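Local coordinates for protein glypican-1 (Homo sapiens, PDB 4YWT) that bears heparan sulfate chains at the cell surface as a proteoglycan and, through those chains, binds alpha-4(V) collagen and takes part in Schwann cell myelination, at residues R199-R211 with V316-N330. The protein carries 3 engineered substitutions. Sequence-based numbering, arbitrary orientation.
Sequences RPFGEAPRELRLR and VHTWLAEAINALQDN
Trp319 meets Ala204, Glu207, Leu208 and Arg211 where helix segments 204-211 and 316-328 run nearly antiparallel (161° between axes, 9.1 Å at closest approach). The type I turn from Arg199 to Gly202 continues the contact, bringing the CA atoms of Phe201 and Ala323 within 4.5 Å. The indole enters as a knob into the hole formed by those four helix residues. Glu207 CB lies over one face of its six-membered ring, 3.9 Å from the centroid and 19° off the normal, which meets the geometry of a CH-pi contact. Arg211 extends from CG to NE across the indole, its NE 3.5 Å from Trp319 CZ2 in an oblique approach. Because Glu207 bends at chi2 (-68°), its carboxylate turns back to Arg211: Arg211 NE donates to Glu207 OE2 at 3.2 Å, nearly along the C-O axis, a salt bridge within one helix that ties together two walls of the hole. Ala204 CB points toward helix 316-328 and lies against its backbone, 3.4 Å from the carbonyl oxygen Trp319 O, and against Ala323 CB. Leu208 splits its two methyls, CD1 to Val316 CG1 and CD2 to Leu320 CD2. At the turn, the carbonyls face the helix: Pro200 O receives a CA-H...O contact from Leu327 CA (3.2 Å) and Phe201 O one from Ala323 CA (3.4 Å). The Phe201 ring lies alongside Leu327, its CD1 against Leu327 CB, with Ala323 O in plane at its edge. Within this elongated, largely helical glypican, helix 158-177 packs against Phe201, Ala323 and Leu327 through Trp166, Leu170 and Leu173, whereas Leu320 and Ile324 lean on helices 70-129 and 137-152, placing the pair in a multi-helix bundle.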
ATOM      1  N   ARG A 199       2.744  12.574  42.655  1.00 75.78           N
ATOM      2  CA  ARG A 199       1.797  11.989  41.712  1.00 66.77           C
ATOM      3  C   ARG A 199       0.350  12.131  42.173  1.00 63.48           C
ATOM      4  O   ARG A 199      -0.291  11.143  42.535  1.00 62.30           O
ATOM      5  CB  ARG A 199       2.142  10.521  41.458  1.00 71.74           C
ATOM      6  CG  ARG A 199       3.253  10.340  40.434  1.00 76.24           C
ATOM      7  CD  ARG A 199       4.098   9.113  40.721  1.00 82.31           C
ATOM      8  NE  ARG A 199       4.973   8.788  39.597  1.00 88.00           N
ATOM      9  CZ  ARG A 199       5.564   7.611  39.426  1.00 93.94           C
ATOM     10  NH1 ARG A 199       5.381   6.640  40.312  1.00 96.74           N
ATOM     11  NH2 ARG A 199       6.341   7.403  38.372  1.00 96.09           N
ATOM     12  N   PRO A 200      -0.169  13.370  42.159  1.00 56.33           N
ATOM     13  CA  PRO A 200      -1.550  13.638  42.573  1.00 56.13           C
ATOM     14  C   PRO A 200      -2.571  12.979  41.651  1.00 54.25           C
ATOM     15  O   PRO A 200      -3.658  12.624  42.106  1.00 56.89           O
ATOM     16  CB  PRO A 200      -1.651  15.166  42.496  1.00 54.17           C
ATOM     17  CG  PRO A 200      -0.611  15.564  41.509  1.00 51.74           C
ATOM     18  CD  PRO A 200       0.514  14.592  41.697  1.00 53.84           C
ATOM     19  N   PHE A 201      -2.227  12.820  40.377  1.00 51.86           N
ATOM     20  CA  PHE A 201      -3.132  12.198  39.413  1.00 48.45           C
ATOM     21  C   PHE A 201      -2.918  10.689  39.318  1.00 56.51           C
ATOM     22  O   PHE A 201      -3.561  10.014  38.512  1.00 57.70           O
ATOM     23  CB  PHE A 201      -2.962  12.825  38.028  1.00 49.02           C
ATOM     24  CG  PHE A 201      -3.431  14.249  37.939  1.00 40.99           C
ATOM     25  CD1 PHE A 201      -4.765  14.568  38.130  1.00 41.89           C
ATOM     26  CD2 PHE A 201      -2.540  15.265  37.636  1.00 39.00           C
ATOM     27  CE1 PHE A 201      -5.199  15.879  38.040  1.00 46.34           C
ATOM     28  CE2 PHE A 201      -2.968  16.578  37.541  1.00 42.79           C
ATOM     29  CZ  PHE A 201      -4.298  16.885  37.744  1.00 44.51           C
ATOM     30  N   GLY A 202      -2.010  10.164  40.134  1.00 54.17           N
ATOM     31  CA  GLY A 202      -1.710   8.744  40.120  1.00 59.83           C
ATOM     32  C   GLY A 202      -0.779   8.354  38.987  1.00 60.54           C
ATOM     33  O   GLY A 202       0.095   9.128  38.594  1.00 64.82           O
ATOM     34  N   GLU A 203      -0.967   7.148  38.462  1.00 59.03           N
ATOM     35  CA  GLU A 203      -0.108   6.628  37.402  1.00 58.40           C
ATOM     36  C   GLU A 203      -0.669   6.940  36.019  1.00 49.63           C
ATOM     37  O   GLU A 203      -0.013   6.702  35.004  1.00 49.74           O
ATOM     38  CB  GLU A 203       0.074   5.115  37.553  1.00 67.89           C
ATOM     39  CG  GLU A 203      -0.167   4.592  38.959  1.00 80.15           C
ATOM     40  CD  GLU A 203       0.017   3.089  39.057  1.00 89.34           C
ATOM     41  OE1 GLU A 203       1.177   2.634  39.143  1.00 92.72           O
ATOM     42  OE2 GLU A 203      -0.999   2.362  39.042  1.00 92.54           O
ATOM     43  N   ALA A 204      -1.886   7.474  35.991  1.00 41.07           N
ATOM     44  CA  ALA A 204      -2.596   7.736  34.741  1.00 44.25           C
ATOM     45  C   ALA A 204      -1.863   8.672  33.762  1.00 40.93           C
ATOM     46  O   ALA A 204      -1.880   8.415  32.559  1.00 49.39           O
ATOM     47  CB  ALA A 204      -3.989   8.284  35.043  1.00 40.18           C
ATOM     48  N   PRO A 205      -1.234   9.761  34.256  1.00 38.79           N
ATOM     49  CA  PRO A 205      -0.491  10.588  33.293  1.00 41.61           C
ATOM     50  C   PRO A 205       0.644   9.842  32.585  1.00 40.87           C
ATOM     51  O   PRO A 205       0.874  10.068  31.394  1.00 40.55           O
ATOM     52  CB  PRO A 205       0.073  11.714  34.164  1.00 40.32           C
ATOM     53  CG  PRO A 205      -0.882  11.820  35.291  1.00 42.96           C
ATOM     54  CD  PRO A 205      -1.312  10.413  35.578  1.00 42.30           C
ATOM     55  N   ARG A 206       1.337   8.970  33.308  1.00 37.84           N
ATOM     56  CA  ARG A 206       2.440   8.207  32.733  1.00 42.91           C
ATOM     57  C   ARG A 206       1.934   7.167  31.734  1.00 37.28           C
ATOM     58  O   ARG A 206       2.437   7.073  30.609  1.00 30.31           O
ATOM     59  CB  ARG A 206       3.255   7.530  33.837  1.00 38.26           C
ATOM     60  CG  ARG A 206       4.356   6.620  33.321  1.00 47.44           C
ATOM     61  CD  ARG A 206       5.174   6.040  34.462  1.00 55.70           C
ATOM     62  NE  ARG A 206       6.114   5.026  33.995  1.00 64.66           N
ATOM     63  CZ  ARG A 206       6.114   3.762  34.407  1.00 75.04           C
ATOM     64  NH1 ARG A 206       5.224   3.356  35.303  1.00 78.30           N
ATOM     65  NH2 ARG A 206       7.004   2.905  33.927  1.00 78.27           N
ATOM     66  N   GLU A 207       0.941   6.388  32.157  1.00 34.41           N
ATOM     67  CA  GLU A 207       0.302   5.401  31.292  1.00 38.44           C
ATOM     68  C   GLU A 207      -0.172   6.048  29.998  1.00 41.12           C
ATOM     69  O   GLU A 207       0.116   5.558  28.899  1.00 37.23           O
ATOM     70  CB  GLU A 207      -0.876   4.737  32.012  1.00 44.65           C
ATOM     71  CG  GLU A 207      -0.474   3.735  33.080  1.00 51.19           C
ATOM     72  CD  GLU A 207       0.168   2.490  32.501  1.00 61.82           C
ATOM     73  OE1 GLU A 207       0.963   1.842  33.214  1.00 66.25           O
ATOM     74  OE2 GLU A 207      -0.127   2.156  31.333  1.00 63.77           O
ATOM     75  N   LEU A 208      -0.886   7.162  30.138  1.00 41.62           N
ATOM     76  CA  LEU A 208      -1.365   7.915  28.988  1.00 45.12           C
ATOM     77  C   LEU A 208      -0.204   8.380  28.117  1.00 36.73           C
ATOM     78  O   LEU A 208      -0.279   8.300  26.894  1.00 27.07           O
ATOM     79  CB  LEU A 208      -2.196   9.121  29.432  1.00 41.13           C
ATOM     80  CG  LEU A 208      -2.797   9.937  28.286  1.00 38.27           C
ATOM     81  CD1 LEU A 208      -3.684   9.055  27.413  1.00 33.82           C
ATOM     82  CD2 LEU A 208      -3.574  11.132  28.811  1.00 27.53           C
ATOM     83  N   ARG A 209       0.866   8.857  28.751  1.00 39.48           N
ATOM     84  CA  ARG A 209       2.038   9.320  28.013  1.00 35.92           C
ATOM     85  C   ARG A 209       2.596   8.216  27.122  1.00 37.71           C
ATOM     86  O   ARG A 209       2.656   8.363  25.899  1.00 34.37           O
ATOM     87  CB  ARG A 209       3.131   9.813  28.965  1.00 41.55           C
ATOM     88  CG  ARG A 209       4.300  10.478  28.247  1.00 42.27           C
ATOM     89  CD  ARG A 209       5.424  10.876  29.200  1.00 50.46           C
ATOM     90  NE  ARG A 209       6.308   9.758  29.520  1.00 54.13           N
ATOM     91  CZ  ARG A 209       6.364   9.160  30.705  1.00 57.59           C
ATOM     92  NH1 ARG A 209       5.590   9.576  31.698  1.00 57.08           N
ATOM     93  NH2 ARG A 209       7.201   8.150  30.901  1.00 59.08           N
ATOM     94  N   LEU A 210       2.989   7.109  27.747  1.00 32.54           N
ATOM     95  CA  LEU A 210       3.577   5.984  27.031  1.00 34.58           C
ATOM     96  C   LEU A 210       2.649   5.463  25.933  1.00 35.64           C
ATOM     97  O   LEU A 210       3.027   5.408  24.750  1.00 40.69           O
ATOM     98  CB  LEU A 210       3.913   4.855  28.008  1.00 33.27           C
ATOM     99  CG  LEU A 210       5.025   5.138  29.021  1.00 42.15           C
ATOM    100  CD1 LEU A 210       5.037   4.081  30.114  1.00 44.94           C
ATOM    101  CD2 LEU A 210       6.376   5.211  28.326  1.00 39.78           C
ATOM    102  N   ARG A 211       1.433   5.100  26.334  1.00 29.96           N
ATOM    103  CA  ARG A 211       0.471   4.503  25.414  1.00 34.43           C
ATOM    104  C   ARG A 211       0.161   5.406  24.226  1.00 40.67           C
ATOM    105  O   ARG A 211       0.191   4.954  23.082  1.00 40.26           O
ATOM    106  CB  ARG A 211      -0.819   4.143  26.152  1.00 27.90           C
ATOM    107  CG  ARG A 211      -0.663   2.965  27.095  1.00 27.59           C
ATOM    108  CD  ARG A 211      -1.965   2.624  27.796  1.00 31.79           C
ATOM    109  NE  ARG A 211      -1.812   1.456  28.658  1.00 35.10           N
ATOM    110  CZ  ARG A 211      -1.940   0.200  28.244  1.00 43.06           C
ATOM    111  NH1 ARG A 211      -1.781  -0.801  29.099  1.00 44.57           N
ATOM    112  NH2 ARG A 211      -2.227  -0.057  26.974  1.00 45.41           N
ATOM    113  N   VAL A 316      -8.674   7.358  25.603  1.00 29.77           N
ATOM    114  CA  VAL A 316      -7.983   8.410  26.353  1.00 36.17           C
ATOM    115  C   VAL A 316      -8.797   8.871  27.569  1.00 42.85           C
ATOM    116  O   VAL A 316      -8.260   9.084  28.673  1.00 44.43           O
ATOM    117  CB  VAL A 316      -7.689   9.628  25.447  1.00 32.38           C
ATOM    118  CG1 VAL A 316      -7.180  10.802  26.265  1.00 30.56           C
ATOM    119  CG2 VAL A 316      -6.695   9.259  24.355  1.00 30.42           C
ATOM    120  N   HIS A 317     -10.104   9.002  27.355  1.00 38.90           N
ATOM    121  CA  HIS A 317     -11.021   9.493  28.375  1.00 27.64           C
ATOM    122  C   HIS A 317     -11.011   8.627  29.630  1.00 41.35           C
ATOM    123  O   HIS A 317     -11.254   9.121  30.728  1.00 45.64           O
ATOM    124  CB  HIS A 317     -12.442   9.577  27.813  1.00 27.83           C
ATOM    125  CG  HIS A 317     -12.982   8.269  27.323  1.00 37.49           C
ATOM    126  ND1 HIS A 317     -12.698   7.769  26.071  1.00 35.26           N
ATOM    127  CD2 HIS A 317     -13.791   7.361  27.917  1.00 36.86           C
ATOM    128  CE1 HIS A 317     -13.308   6.607  25.915  1.00 36.41           C
ATOM    129  NE2 HIS A 317     -13.978   6.337  27.020  1.00 41.66           N
ATOM    130  N   THR A 318     -10.734   7.337  29.465  1.00 45.27           N
ATOM    131  CA  THR A 318     -10.679   6.423  30.600  1.00 42.22           C
ATOM    132  C   THR A 318      -9.507   6.772  31.513  1.00 45.55           C
ATOM    133  O   THR A 318      -9.647   6.814  32.740  1.00 46.61           O
ATOM    134  CB  THR A 318     -10.552   4.958  30.142  1.00 39.85           C
ATOM    135  OG1 THR A 318      -9.260   4.742  29.562  1.00 45.94           O
ATOM    136  CG2 THR A 318     -11.629   4.625  29.122  1.00 42.50           C
ATOM    137  N   TRP A 319      -8.352   7.032  30.906  1.00 43.64           N
ATOM    138  CA  TRP A 319      -7.165   7.411  31.660  1.00 28.94           C
ATOM    139  C   TRP A 319      -7.326   8.794  32.276  1.00 36.05           C
ATOM    140  O   TRP A 319      -6.890   9.028  33.406  1.00 44.60           O
ATOM    141  CB  TRP A 319      -5.919   7.370  30.774  1.00 28.40           C
ATOM    142  CG  TRP A 319      -5.577   5.994  30.305  1.00 33.65           C
ATOM    143  CD1 TRP A 319      -5.713   5.501  29.041  1.00 30.89           C
ATOM    144  CD2 TRP A 319      -5.057   4.923  31.101  1.00 37.01           C
ATOM    145  NE1 TRP A 319      -5.300   4.192  28.997  1.00 27.94           N
ATOM    146  CE2 TRP A 319      -4.894   3.812  30.249  1.00 28.81           C
ATOM    147  CE3 TRP A 319      -4.710   4.796  32.450  1.00 36.72           C
ATOM    148  CZ2 TRP A 319      -4.397   2.590  30.701  1.00 32.80           C
ATOM    149  CZ3 TRP A 319      -4.218   3.582  32.898  1.00 33.42           C
ATOM    150  CH2 TRP A 319      -4.066   2.496  32.026  1.00 38.51           C
ATOM    151  N   LEU A 320      -7.951   9.707  31.537  1.00 29.78           N
ATOM    152  CA  LEU A 320      -8.250  11.025  32.097  1.00 29.00           C
ATOM    153  C   LEU A 320      -9.122  10.898  33.351  1.00 38.35           C
ATOM    154  O   LEU A 320      -8.822  11.478  34.402  1.00 38.89           O
ATOM    155  CB  LEU A 320      -8.938  11.913  31.058  1.00 37.87           C
ATOM    156  CG  LEU A 320      -8.115  12.298  29.826  1.00 36.01           C
ATOM    157  CD1 LEU A 320      -8.915  13.216  28.913  1.00 36.11           C
ATOM    158  CD2 LEU A 320      -6.803  12.952  30.234  1.00 28.17           C
ATOM    159  N   ALA A 321     -10.192  10.118  33.230  1.00 36.94           N
ATOM    160  CA  ALA A 321     -11.116   9.879  34.332  1.00 40.33           C
ATOM    161  C   ALA A 321     -10.412   9.239  35.525  1.00 39.65           C
ATOM    162  O   ALA A 321     -10.685   9.586  36.679  1.00 38.07           O
ATOM    163  CB  ALA A 321     -12.274   9.004  33.871  1.00 30.79           C
ATOM    164  N   GLU A 322      -9.507   8.304  35.246  1.00 31.28           N
ATOM    165  CA  GLU A 322      -8.753   7.651  36.312  1.00 44.11           C
ATOM    166  C   GLU A 322      -7.846   8.656  37.026  1.00 37.65           C
ATOM    167  O   GLU A 322      -7.708   8.625  38.255  1.00 36.14           O
ATOM    168  CB  GLU A 322      -7.932   6.486  35.755  1.00 49.00           C
ATOM    169  CG  GLU A 322      -7.181   5.696  36.817  1.00 59.12           C
ATOM    170  CD  GLU A 322      -6.785   4.311  36.343  1.00 66.44           C
ATOM    171  OE1 GLU A 322      -7.639   3.621  35.745  1.00 70.14           O
ATOM    172  OE2 GLU A 322      -5.624   3.911  36.570  1.00 68.22           O
ATOM    173  N   ALA A 323      -7.245   9.554  36.250  1.00 35.63           N
ATOM    174  CA  ALA A 323      -6.396  10.602  36.809  1.00 38.35           C
ATOM    175  C   ALA A 323      -7.194  11.536  37.715  1.00 46.30           C
ATOM    176  O   ALA A 323      -6.741  11.898  38.806  1.00 50.88           O
ATOM    177  CB  ALA A 323      -5.731  11.391  35.700  1.00 33.31           C
ATOM    178  N   ILE A 324      -8.384  11.920  37.261  1.00 44.57           N
ATOM    179  CA  ILE A 324      -9.231  12.818  38.041  1.00 46.98           C
ATOM    180  C   ILE A 324      -9.715  12.151  39.332  1.00 48.70           C
ATOM    181  O   ILE A 324      -9.667  12.761  40.406  1.00 51.80           O
ATOM    182  CB  ILE A 324     -10.435  13.306  37.214  1.00 46.50           C
ATOM    183  CG1 ILE A 324      -9.955  14.243  36.104  1.00 48.84           C
ATOM    184  CG2 ILE A 324     -11.440  14.026  38.099  1.00 45.43           C
ATOM    185  CD1 ILE A 324     -11.065  14.788  35.233  1.00 49.04           C
ATOM    186  N   ASN A 325     -10.170  10.904  39.225  1.00 47.29           N
ATOM    187  CA  ASN A 325     -10.528  10.120  40.407  1.00 50.28           C
ATOM    188  C   ASN A 325      -9.378  10.074  41.411  1.00 50.95           C
ATOM    189  O   ASN A 325      -9.565  10.315  42.615  1.00 53.20           O
ATOM    190  CB  ASN A 325     -10.929   8.697  40.013  1.00 52.07           C
ATOM    191  CG  ASN A 325     -12.412   8.564  39.724  1.00 59.46           C
ATOM    192  OD1 ASN A 325     -13.236   8.576  40.640  1.00 62.73           O
ATOM    193  ND2 ASN A 325     -12.761   8.428  38.450  1.00 57.25           N
ATOM    194  N   ALA A 326      -8.187   9.773  40.897  1.00 49.15           N
ATOM    195  CA  ALA A 326      -6.978   9.737  41.712  1.00 51.67           C
ATOM    196  C   ALA A 326      -6.755  11.061  42.439  1.00 53.48           C
ATOM    197  O   ALA A 326      -6.493  11.077  43.644  1.00 52.40           O
ATOM    198  CB  ALA A 326      -5.772   9.397  40.852  1.00 48.73           C
ATOM    199  N   LEU A 327      -6.866  12.167  41.704  1.00 52.38           N
ATOM    200  CA  LEU A 327      -6.706  13.489  42.302  1.00 53.05           C
ATOM    201  C   LEU A 327      -7.701  13.704  43.433  1.00 58.91           C
ATOM    202  O   LEU A 327      -7.331  14.154  44.521  1.00 59.04           O
ATOM    203  CB  LEU A 327      -6.875  14.593  41.260  1.00 50.89           C
ATOM    204  CG  LEU A 327      -6.735  15.991  41.872  1.00 53.13           C
ATOM    205  CD1 LEU A 327      -5.275  16.310  42.169  1.00 51.60           C
ATOM    206  CD2 LEU A 327      -7.358  17.059  40.992  1.00 49.89           C
ATOM    207  N   GLN A 328      -8.964  13.381  43.166  1.00 65.05           N
ATOM    208  CA  GLN A 328     -10.012  13.506  44.173  1.00 68.22           C
ATOM    209  C   GLN A 328      -9.679  12.741  45.445  1.00 73.45           C
ATOM    210  O   GLN A 328      -9.713  13.303  46.538  1.00 74.68           O
ATOM    211  CB  GLN A 328     -11.353  13.019  43.631  1.00 72.91           C
ATOM    212  CG  GLN A 328     -12.209  14.103  43.011  1.00 76.16           C
ATOM    213  CD  GLN A 328     -13.440  13.535  42.339  1.00 81.76           C
ATOM    214  OE1 GLN A 328     -13.487  12.350  42.005  1.00 83.64           O
ATOM    215  NE2 GLN A 328     -14.455  14.369  42.160  1.00 84.69           N
ATOM    216  N   ASP A 329      -9.355  11.459  45.307  1.00 76.03           N
ATOM    217  CA  ASP A 329      -9.067  10.649  46.487  1.00 81.76           C
ATOM    218  C   ASP A 329      -7.648  10.877  47.014  1.00 78.75           C
ATOM    219  O   ASP A 329      -7.208  10.202  47.946  1.00 82.50           O
ATOM    220  CB  ASP A 329      -9.301   9.170  46.188  1.00 90.03           C
ATOM    221  CG  ASP A 329     -10.763   8.855  45.936  1.00 96.63           C
ATOM    222  OD1 ASP A 329     -11.552   9.811  45.779  1.00 98.35           O
ATOM    223  OD2 ASP A 329     -11.129   7.661  45.911  1.00 99.61           O
ATOM    224  N   ASN A 330      -6.945  11.837  46.420  1.00 72.15           N
ATOM    225  CA  ASN A 330      -5.696  12.337  46.987  1.00 68.87           C
ATOM    226  C   ASN A 330      -5.780  13.825  47.324  1.00 61.51           C
ATOM    227  O   ASN A 330      -4.758  14.483  47.506  1.00 58.49           O
ATOM    228  CB  ASN A 330      -4.526  12.087  46.034  1.00 66.57           C
ATOM    229  CG  ASN A 330      -3.891  10.724  46.232  1.00 68.30           C
ATOM    230  OD1 ASN A 330      -4.545   9.778  46.672  1.00 70.86           O
ATOM    231  ND2 ASN A 330      -2.606  10.621  45.915  1.00 67.09           N
TER